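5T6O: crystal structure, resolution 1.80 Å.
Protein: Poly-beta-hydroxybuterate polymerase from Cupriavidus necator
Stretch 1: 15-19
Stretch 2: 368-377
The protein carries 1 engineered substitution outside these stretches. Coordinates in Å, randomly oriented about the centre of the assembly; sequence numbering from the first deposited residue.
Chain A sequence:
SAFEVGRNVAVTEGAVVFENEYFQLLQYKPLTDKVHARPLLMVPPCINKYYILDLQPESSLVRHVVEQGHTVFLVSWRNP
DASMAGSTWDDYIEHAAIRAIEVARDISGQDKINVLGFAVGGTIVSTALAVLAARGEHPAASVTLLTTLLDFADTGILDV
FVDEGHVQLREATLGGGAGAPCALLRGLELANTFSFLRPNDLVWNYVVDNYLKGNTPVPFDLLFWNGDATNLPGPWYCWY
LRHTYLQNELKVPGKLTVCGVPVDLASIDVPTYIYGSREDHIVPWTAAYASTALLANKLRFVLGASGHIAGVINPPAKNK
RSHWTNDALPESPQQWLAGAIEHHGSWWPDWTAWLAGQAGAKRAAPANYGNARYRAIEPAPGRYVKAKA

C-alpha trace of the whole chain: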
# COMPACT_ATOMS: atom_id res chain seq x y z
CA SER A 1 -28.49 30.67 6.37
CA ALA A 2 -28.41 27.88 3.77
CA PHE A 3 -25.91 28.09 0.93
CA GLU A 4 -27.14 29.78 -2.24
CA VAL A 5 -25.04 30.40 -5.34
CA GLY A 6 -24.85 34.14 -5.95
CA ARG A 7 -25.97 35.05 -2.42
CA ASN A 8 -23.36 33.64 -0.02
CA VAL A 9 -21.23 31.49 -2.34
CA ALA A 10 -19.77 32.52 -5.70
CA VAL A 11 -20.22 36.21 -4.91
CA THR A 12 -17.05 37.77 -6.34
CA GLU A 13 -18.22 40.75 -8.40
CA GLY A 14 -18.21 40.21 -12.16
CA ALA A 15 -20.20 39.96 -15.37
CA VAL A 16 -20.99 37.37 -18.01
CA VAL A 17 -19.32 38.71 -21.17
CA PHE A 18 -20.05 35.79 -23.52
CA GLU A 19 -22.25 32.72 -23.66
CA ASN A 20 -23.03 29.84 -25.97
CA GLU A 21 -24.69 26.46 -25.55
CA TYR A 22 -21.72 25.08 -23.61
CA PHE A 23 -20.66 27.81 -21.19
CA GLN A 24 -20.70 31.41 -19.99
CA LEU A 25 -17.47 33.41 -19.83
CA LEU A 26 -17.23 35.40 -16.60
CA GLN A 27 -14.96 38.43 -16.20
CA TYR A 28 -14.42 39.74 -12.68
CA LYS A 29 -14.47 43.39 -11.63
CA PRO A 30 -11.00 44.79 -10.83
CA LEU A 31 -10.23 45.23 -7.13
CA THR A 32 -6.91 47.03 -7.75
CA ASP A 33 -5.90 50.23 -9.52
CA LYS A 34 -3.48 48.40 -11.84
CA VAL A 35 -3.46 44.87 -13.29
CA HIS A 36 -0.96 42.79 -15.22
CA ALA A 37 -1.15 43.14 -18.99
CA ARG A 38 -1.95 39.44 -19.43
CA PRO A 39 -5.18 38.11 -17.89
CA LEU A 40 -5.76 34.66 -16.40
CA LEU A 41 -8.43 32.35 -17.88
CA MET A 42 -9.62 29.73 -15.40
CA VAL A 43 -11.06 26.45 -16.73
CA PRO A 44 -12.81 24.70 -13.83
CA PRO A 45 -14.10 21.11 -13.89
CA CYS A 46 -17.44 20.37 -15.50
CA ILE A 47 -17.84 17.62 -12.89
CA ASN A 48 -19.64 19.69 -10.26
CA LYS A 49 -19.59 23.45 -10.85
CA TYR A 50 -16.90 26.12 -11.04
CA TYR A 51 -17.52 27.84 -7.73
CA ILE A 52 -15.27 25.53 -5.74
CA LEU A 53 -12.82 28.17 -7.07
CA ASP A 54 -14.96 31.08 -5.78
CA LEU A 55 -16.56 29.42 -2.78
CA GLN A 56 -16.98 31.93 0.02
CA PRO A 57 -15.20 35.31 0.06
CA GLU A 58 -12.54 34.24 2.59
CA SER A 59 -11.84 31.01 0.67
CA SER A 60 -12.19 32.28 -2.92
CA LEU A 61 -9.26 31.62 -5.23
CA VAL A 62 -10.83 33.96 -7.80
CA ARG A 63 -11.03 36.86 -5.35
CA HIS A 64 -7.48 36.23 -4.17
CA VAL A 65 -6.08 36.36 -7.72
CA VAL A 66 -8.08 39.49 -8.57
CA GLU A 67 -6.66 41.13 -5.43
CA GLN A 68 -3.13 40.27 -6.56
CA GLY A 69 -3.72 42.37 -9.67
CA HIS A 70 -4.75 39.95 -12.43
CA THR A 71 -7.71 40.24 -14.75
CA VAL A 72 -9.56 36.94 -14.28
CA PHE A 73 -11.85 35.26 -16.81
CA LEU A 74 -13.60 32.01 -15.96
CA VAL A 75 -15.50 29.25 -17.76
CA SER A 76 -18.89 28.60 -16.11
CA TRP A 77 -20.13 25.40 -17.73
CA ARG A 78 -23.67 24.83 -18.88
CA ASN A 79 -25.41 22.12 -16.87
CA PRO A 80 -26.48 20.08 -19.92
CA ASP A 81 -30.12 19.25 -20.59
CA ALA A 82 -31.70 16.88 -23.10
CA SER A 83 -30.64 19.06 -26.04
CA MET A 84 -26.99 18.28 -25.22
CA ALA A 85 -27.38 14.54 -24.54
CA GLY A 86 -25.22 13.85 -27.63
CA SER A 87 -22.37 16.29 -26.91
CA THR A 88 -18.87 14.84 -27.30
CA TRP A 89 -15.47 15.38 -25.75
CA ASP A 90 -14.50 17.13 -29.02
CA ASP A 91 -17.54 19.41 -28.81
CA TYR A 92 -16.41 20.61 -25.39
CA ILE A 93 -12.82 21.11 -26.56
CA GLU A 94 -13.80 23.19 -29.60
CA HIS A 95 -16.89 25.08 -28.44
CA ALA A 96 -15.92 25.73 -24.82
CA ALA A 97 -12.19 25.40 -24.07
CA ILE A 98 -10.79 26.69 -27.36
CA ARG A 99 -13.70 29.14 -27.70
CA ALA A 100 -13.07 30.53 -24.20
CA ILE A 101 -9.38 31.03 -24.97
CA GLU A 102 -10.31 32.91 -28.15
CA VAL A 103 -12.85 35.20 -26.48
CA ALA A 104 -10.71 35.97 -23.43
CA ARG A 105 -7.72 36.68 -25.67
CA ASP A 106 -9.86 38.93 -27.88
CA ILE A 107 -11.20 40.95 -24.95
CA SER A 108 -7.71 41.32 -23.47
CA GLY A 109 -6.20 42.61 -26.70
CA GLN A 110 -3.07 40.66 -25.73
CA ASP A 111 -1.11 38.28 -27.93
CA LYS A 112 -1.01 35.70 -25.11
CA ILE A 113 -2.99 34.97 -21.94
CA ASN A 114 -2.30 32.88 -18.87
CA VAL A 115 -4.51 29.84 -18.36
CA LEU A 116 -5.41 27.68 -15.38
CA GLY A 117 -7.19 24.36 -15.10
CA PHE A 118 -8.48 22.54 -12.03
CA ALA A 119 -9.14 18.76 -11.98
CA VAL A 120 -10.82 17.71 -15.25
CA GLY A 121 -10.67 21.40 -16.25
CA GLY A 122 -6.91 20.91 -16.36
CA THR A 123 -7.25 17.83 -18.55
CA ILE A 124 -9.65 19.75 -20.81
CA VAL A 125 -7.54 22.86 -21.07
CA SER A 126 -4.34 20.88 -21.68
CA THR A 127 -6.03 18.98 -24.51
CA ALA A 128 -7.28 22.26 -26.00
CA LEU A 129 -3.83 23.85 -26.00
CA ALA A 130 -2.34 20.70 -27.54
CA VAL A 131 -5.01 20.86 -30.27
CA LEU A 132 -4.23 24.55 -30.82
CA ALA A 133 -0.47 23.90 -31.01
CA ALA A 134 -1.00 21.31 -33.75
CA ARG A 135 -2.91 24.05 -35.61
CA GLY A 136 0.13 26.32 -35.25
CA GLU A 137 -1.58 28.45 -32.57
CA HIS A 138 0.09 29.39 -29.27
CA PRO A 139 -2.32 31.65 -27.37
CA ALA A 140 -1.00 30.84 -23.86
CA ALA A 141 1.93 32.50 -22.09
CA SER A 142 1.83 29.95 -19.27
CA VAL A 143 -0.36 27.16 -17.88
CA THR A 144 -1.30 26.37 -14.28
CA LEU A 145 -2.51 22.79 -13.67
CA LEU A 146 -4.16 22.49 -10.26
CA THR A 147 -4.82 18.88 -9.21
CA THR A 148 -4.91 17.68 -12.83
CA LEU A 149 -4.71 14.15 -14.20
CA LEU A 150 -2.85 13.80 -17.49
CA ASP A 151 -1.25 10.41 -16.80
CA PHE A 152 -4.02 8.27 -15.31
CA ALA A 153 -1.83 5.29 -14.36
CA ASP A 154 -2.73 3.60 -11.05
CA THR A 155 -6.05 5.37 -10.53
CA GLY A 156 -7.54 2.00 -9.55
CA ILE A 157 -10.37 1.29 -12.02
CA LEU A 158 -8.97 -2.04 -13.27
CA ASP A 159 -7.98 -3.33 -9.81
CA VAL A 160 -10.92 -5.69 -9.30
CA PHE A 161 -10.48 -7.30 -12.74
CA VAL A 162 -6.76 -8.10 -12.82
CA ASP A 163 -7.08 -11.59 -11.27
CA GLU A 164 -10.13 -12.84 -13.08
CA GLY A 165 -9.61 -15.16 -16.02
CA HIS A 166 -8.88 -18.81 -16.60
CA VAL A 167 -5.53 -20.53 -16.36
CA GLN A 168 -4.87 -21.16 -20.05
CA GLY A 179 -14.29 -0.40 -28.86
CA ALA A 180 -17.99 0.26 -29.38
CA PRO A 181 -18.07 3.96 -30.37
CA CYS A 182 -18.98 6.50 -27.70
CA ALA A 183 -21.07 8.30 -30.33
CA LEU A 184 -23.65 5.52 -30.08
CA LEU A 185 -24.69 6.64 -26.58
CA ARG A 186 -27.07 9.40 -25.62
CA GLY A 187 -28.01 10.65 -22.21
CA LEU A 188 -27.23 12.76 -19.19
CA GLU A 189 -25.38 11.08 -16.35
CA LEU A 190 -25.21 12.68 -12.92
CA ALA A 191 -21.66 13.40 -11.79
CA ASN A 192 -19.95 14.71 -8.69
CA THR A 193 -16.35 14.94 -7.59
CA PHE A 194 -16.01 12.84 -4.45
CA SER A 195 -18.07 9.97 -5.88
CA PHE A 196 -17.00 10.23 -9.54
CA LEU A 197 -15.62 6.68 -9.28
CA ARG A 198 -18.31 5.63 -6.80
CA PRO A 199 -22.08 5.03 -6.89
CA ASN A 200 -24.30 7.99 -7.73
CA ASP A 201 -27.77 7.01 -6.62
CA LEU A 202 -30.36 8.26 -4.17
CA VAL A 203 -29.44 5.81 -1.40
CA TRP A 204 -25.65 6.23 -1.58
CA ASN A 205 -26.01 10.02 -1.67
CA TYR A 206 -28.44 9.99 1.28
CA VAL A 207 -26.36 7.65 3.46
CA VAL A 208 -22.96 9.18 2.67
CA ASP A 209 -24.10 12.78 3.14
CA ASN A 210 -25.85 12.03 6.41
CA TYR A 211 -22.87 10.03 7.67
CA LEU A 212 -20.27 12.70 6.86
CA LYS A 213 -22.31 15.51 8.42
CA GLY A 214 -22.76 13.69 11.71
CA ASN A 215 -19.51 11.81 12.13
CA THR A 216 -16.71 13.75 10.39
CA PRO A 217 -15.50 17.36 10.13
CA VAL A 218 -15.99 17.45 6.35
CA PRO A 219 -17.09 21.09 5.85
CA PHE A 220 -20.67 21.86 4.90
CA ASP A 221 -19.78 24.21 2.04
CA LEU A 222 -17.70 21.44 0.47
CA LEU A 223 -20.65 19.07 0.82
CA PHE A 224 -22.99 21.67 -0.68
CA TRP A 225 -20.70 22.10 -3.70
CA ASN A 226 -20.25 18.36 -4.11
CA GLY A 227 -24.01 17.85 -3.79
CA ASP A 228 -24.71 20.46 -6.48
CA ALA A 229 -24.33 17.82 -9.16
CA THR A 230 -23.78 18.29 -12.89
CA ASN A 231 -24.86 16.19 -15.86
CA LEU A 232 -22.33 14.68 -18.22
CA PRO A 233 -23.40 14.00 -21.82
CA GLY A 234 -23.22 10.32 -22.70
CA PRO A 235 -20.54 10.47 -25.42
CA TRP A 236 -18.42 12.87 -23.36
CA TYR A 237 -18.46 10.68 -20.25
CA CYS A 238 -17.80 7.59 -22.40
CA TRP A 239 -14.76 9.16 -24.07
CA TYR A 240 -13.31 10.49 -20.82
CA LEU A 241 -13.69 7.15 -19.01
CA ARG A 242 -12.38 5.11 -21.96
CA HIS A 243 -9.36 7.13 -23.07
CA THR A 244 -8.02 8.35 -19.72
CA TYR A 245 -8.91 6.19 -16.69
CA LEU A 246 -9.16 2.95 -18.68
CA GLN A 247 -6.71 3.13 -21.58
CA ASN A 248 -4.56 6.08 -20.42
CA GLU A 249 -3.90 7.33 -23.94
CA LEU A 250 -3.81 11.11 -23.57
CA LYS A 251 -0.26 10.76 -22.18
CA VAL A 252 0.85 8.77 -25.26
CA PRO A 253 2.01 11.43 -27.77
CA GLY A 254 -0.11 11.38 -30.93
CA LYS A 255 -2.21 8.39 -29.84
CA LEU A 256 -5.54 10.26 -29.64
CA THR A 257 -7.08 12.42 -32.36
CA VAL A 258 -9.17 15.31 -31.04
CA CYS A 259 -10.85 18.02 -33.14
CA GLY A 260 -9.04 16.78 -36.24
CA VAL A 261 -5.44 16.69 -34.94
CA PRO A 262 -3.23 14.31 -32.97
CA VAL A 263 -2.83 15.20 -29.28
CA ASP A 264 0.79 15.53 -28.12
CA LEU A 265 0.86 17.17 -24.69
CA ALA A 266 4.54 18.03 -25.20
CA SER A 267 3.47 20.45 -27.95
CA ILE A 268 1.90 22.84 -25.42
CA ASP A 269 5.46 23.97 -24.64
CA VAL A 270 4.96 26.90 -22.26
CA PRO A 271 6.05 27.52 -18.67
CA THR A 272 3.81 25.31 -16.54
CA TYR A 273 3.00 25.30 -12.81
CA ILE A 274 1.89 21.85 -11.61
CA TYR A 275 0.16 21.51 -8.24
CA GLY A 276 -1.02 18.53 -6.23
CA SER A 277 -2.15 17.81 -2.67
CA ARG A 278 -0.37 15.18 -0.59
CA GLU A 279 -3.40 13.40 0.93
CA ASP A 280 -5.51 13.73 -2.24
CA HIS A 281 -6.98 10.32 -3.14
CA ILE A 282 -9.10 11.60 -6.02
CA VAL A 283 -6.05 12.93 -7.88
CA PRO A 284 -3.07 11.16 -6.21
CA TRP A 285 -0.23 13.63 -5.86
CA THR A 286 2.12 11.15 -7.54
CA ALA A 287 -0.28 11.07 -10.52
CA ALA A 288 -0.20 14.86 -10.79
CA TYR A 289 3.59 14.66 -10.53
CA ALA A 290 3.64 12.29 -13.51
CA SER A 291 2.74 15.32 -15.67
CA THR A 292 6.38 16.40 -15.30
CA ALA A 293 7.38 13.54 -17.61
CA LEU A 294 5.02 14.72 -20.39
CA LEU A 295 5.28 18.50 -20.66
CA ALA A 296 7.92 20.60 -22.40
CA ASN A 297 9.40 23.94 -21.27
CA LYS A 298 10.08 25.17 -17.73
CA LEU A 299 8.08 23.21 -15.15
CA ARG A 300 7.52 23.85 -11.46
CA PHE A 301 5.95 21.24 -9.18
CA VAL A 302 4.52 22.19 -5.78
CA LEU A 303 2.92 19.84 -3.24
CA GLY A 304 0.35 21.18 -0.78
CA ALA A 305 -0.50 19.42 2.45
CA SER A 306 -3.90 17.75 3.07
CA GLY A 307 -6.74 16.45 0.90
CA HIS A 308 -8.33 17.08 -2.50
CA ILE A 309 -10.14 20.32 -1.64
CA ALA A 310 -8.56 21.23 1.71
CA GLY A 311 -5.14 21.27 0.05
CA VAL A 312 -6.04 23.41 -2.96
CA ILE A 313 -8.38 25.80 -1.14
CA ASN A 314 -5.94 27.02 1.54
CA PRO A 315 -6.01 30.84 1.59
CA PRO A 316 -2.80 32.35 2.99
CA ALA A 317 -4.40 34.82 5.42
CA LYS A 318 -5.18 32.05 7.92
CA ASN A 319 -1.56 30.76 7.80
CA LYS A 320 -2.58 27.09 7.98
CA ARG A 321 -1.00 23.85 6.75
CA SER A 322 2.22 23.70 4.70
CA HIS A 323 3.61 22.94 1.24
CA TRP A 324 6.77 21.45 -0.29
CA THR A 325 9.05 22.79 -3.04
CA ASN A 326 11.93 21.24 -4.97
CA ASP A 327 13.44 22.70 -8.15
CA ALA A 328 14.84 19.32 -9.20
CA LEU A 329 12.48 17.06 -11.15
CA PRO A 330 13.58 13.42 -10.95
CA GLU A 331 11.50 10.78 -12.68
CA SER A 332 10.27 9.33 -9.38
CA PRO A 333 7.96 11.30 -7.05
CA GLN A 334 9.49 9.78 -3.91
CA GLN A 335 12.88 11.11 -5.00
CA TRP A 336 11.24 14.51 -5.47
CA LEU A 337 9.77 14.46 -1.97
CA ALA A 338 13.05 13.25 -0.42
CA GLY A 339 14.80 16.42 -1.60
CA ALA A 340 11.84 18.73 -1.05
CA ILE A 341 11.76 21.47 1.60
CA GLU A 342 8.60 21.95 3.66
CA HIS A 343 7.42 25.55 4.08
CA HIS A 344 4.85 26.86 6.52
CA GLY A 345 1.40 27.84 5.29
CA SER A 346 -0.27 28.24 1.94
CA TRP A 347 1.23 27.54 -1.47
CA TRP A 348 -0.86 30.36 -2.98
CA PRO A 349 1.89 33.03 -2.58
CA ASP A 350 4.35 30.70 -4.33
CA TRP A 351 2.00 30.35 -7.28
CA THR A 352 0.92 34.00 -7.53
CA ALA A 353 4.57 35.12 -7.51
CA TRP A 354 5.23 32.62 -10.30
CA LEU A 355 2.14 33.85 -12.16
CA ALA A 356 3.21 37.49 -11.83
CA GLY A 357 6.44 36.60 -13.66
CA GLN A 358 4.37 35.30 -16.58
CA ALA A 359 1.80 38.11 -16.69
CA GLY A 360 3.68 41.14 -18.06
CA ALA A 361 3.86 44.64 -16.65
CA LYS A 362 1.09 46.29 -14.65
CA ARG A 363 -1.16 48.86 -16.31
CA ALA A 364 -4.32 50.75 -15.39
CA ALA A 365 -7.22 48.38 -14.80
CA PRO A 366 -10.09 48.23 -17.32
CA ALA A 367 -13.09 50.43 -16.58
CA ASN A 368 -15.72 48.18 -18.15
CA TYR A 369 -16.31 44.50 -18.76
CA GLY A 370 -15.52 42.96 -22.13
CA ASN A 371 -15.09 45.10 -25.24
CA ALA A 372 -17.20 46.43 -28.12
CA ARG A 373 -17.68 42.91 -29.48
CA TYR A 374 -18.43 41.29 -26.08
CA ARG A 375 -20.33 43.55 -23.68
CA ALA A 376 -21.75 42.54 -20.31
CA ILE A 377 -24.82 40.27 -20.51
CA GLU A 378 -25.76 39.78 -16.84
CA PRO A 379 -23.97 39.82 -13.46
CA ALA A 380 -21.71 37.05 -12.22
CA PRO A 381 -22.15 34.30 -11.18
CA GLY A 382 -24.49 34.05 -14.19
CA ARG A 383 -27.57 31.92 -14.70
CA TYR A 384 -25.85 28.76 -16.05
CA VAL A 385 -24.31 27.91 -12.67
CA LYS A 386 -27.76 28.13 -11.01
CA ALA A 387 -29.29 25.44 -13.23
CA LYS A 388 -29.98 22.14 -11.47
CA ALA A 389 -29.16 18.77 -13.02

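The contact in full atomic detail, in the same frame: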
# COMPACT_ATOMS: atom_id res chain seq x y z
N ALA A 15 -19.15 39.97 -14.36
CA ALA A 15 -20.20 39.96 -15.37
C ALA A 15 -19.97 38.80 -16.34
O ALA A 15 -18.83 38.43 -16.63
CB ALA A 15 -20.25 41.27 -16.17
N VAL A 16 -21.07 38.22 -16.82
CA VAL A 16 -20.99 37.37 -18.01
C VAL A 16 -20.72 38.27 -19.21
O VAL A 16 -21.45 39.24 -19.44
CB VAL A 16 -22.30 36.59 -18.21
CG1 VAL A 16 -22.29 35.81 -19.54
CG2 VAL A 16 -22.61 35.66 -17.03
N VAL A 17 -19.67 37.95 -19.97
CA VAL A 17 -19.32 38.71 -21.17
C VAL A 17 -19.51 37.90 -22.45
O VAL A 17 -19.35 38.46 -23.55
CB VAL A 17 -17.89 39.28 -21.09
CG1 VAL A 17 -17.78 40.33 -19.98
CG2 VAL A 17 -16.83 38.18 -20.88
N PHE A 18 -19.86 36.63 -22.35
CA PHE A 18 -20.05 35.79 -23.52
C PHE A 18 -20.80 34.54 -23.08
O PHE A 18 -20.61 34.07 -21.96
CB PHE A 18 -18.70 35.39 -24.16
CG PHE A 18 -18.85 34.36 -25.26
CD1 PHE A 18 -19.23 34.75 -26.53
CD2 PHE A 18 -18.63 33.00 -25.01
CE1 PHE A 18 -19.39 33.80 -27.55
CE2 PHE A 18 -18.79 32.05 -26.04
CZ PHE A 18 -19.16 32.45 -27.29
N GLU A 19 -21.62 34.00 -23.97
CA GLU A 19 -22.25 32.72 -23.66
C GLU A 19 -22.59 32.00 -24.95
O GLU A 19 -22.94 32.61 -25.96
CB GLU A 19 -23.51 32.91 -22.79
CG GLU A 19 -24.66 33.58 -23.50
CD GLU A 19 -25.79 34.01 -22.54
OE1 GLU A 19 -25.55 34.14 -21.33
OE2 GLU A 19 -26.93 34.24 -23.02
N ASN A 368 -14.49 48.87 -17.83
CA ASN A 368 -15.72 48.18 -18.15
C ASN A 368 -15.41 46.73 -18.49
O ASN A 368 -14.27 46.38 -18.83
CB ASN A 368 -16.45 48.85 -19.32
CG ASN A 368 -17.21 50.08 -18.87
OD1 ASN A 368 -18.30 49.97 -18.30
ND2 ASN A 368 -16.67 51.26 -19.15
N TYR A 369 -16.43 45.90 -18.38
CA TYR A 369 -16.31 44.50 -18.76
C TYR A 369 -16.23 44.37 -20.28
O TYR A 369 -16.83 45.15 -21.03
CB TYR A 369 -17.50 43.70 -18.25
CG TYR A 369 -17.68 43.70 -16.74
CD1 TYR A 369 -16.86 42.92 -15.94
CD2 TYR A 369 -18.69 44.44 -16.13
CE1 TYR A 369 -17.02 42.88 -14.57
CE2 TYR A 369 -18.86 44.41 -14.75
CZ TYR A 369 -18.01 43.63 -13.98
OH TYR A 369 -18.16 43.57 -12.60
N GLY A 370 -15.50 43.35 -20.73
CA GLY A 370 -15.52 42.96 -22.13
C GLY A 370 -14.92 44.01 -23.05
O GLY A 370 -13.97 44.71 -22.71
N ASN A 371 -15.46 44.09 -24.26
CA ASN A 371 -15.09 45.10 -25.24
C ASN A 371 -16.29 45.37 -26.14
O ASN A 371 -17.40 44.89 -25.86
CB ASN A 371 -13.84 44.67 -26.03
CG ASN A 371 -14.04 43.38 -26.84
OD1 ASN A 371 -15.15 42.87 -26.96
ND2 ASN A 371 -12.95 42.86 -27.40
N ALA A 372 -16.09 46.12 -27.22
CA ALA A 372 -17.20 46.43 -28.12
C ALA A 372 -17.89 45.17 -28.61
O ALA A 372 -19.12 45.10 -28.66
CB ALA A 372 -16.73 47.27 -29.31
N ARG A 373 -17.10 44.14 -28.95
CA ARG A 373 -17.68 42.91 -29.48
C ARG A 373 -18.42 42.13 -28.39
O ARG A 373 -19.46 41.51 -28.66
CB ARG A 373 -16.58 42.04 -30.10
CG ARG A 373 -17.08 40.74 -30.73
N TYR A 374 -17.91 42.14 -27.16
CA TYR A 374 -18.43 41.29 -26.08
C TYR A 374 -18.77 42.16 -24.87
O TYR A 374 -17.95 42.30 -23.96
CB TYR A 374 -17.41 40.23 -25.69
CG TYR A 374 -16.98 39.31 -26.81
CD1 TYR A 374 -17.81 38.27 -27.23
CD2 TYR A 374 -15.74 39.46 -27.44
CE1 TYR A 374 -17.42 37.41 -28.24
CE2 TYR A 374 -15.35 38.60 -28.46
CZ TYR A 374 -16.20 37.58 -28.85
OH TYR A 374 -15.84 36.71 -29.85
N ARG A 375 -19.97 42.74 -24.83
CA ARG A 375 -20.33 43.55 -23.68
C ARG A 375 -21.03 42.70 -22.62
O ARG A 375 -21.43 41.56 -22.87
CB ARG A 375 -21.22 44.73 -24.09
CG ARG A 375 -20.46 45.90 -24.74
CD ARG A 375 -19.31 46.39 -23.86
NE ARG A 375 -18.59 47.51 -24.47
CZ ARG A 375 -17.39 47.94 -24.08
NH1 ARG A 375 -16.75 47.34 -23.07
NH2 ARG A 375 -16.81 48.97 -24.69
N ALA A 376 -21.15 43.26 -21.42
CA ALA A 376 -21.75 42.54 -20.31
C ALA A 376 -23.18 42.11 -20.64
O ALA A 376 -23.96 42.87 -21.22
CB ALA A 376 -21.74 43.40 -19.04
N ILE A 377 -23.51 40.87 -20.27
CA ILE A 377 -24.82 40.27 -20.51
C ILE A 377 -25.67 40.28 -19.25
O ILE A 377 -26.84 40.65 -19.28
CB ILE A 377 -24.63 38.84 -21.05
CG1 ILE A 377 -24.01 38.86 -22.44
CG2 ILE A 377 -25.95 38.07 -21.03
CD1 ILE A 377 -23.58 37.47 -22.96

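The strand 15-19 packs against an irregular segment, 368-377, that folds back on itself and touches the strand with residues before and after 371-373, which stay out of reach. One hydrogen bond joins the two: Ile 377 N donates to Val 16 O at 2.8 Å with an N-H...O angle of 164°, close to linear. The same oxygen lies 3.4 Å from Ala 376 CA, a CA-H...O contact, and the CA atoms of Val 17 and Ala 376 are 4.6 Å apart.

Ala 15 is the small bump: its CB sits 3.5 Å from the centroid of the Tyr 369 ring, only 10° off the ring normal, so the methyl rests squarely over one face. The same CB lies 3.9 Å from Ala 376 CB, in a direction nearly at right angles to that of the ring. Val 17 CG1 reaches Tyr 369 CB at 3.8 Å and Gly 370 N at 3.9 Å. Gly 370 has a positive phi, and a CB there would fall 1.8 Å from Tyr 374 O.

Further along, Phe 18 CD1 meets Tyr 374 CE1 at 3.6 Å; the planes incline at 80° with centroids 5.8 Å apart, an oblique pairing. Ile 377 CD1 lies against the strand, 4.0 Å from Val 16 CG1 and 3.9 Å from Phe 18 N, and Ile 377 has the largest area covered, 91 Å².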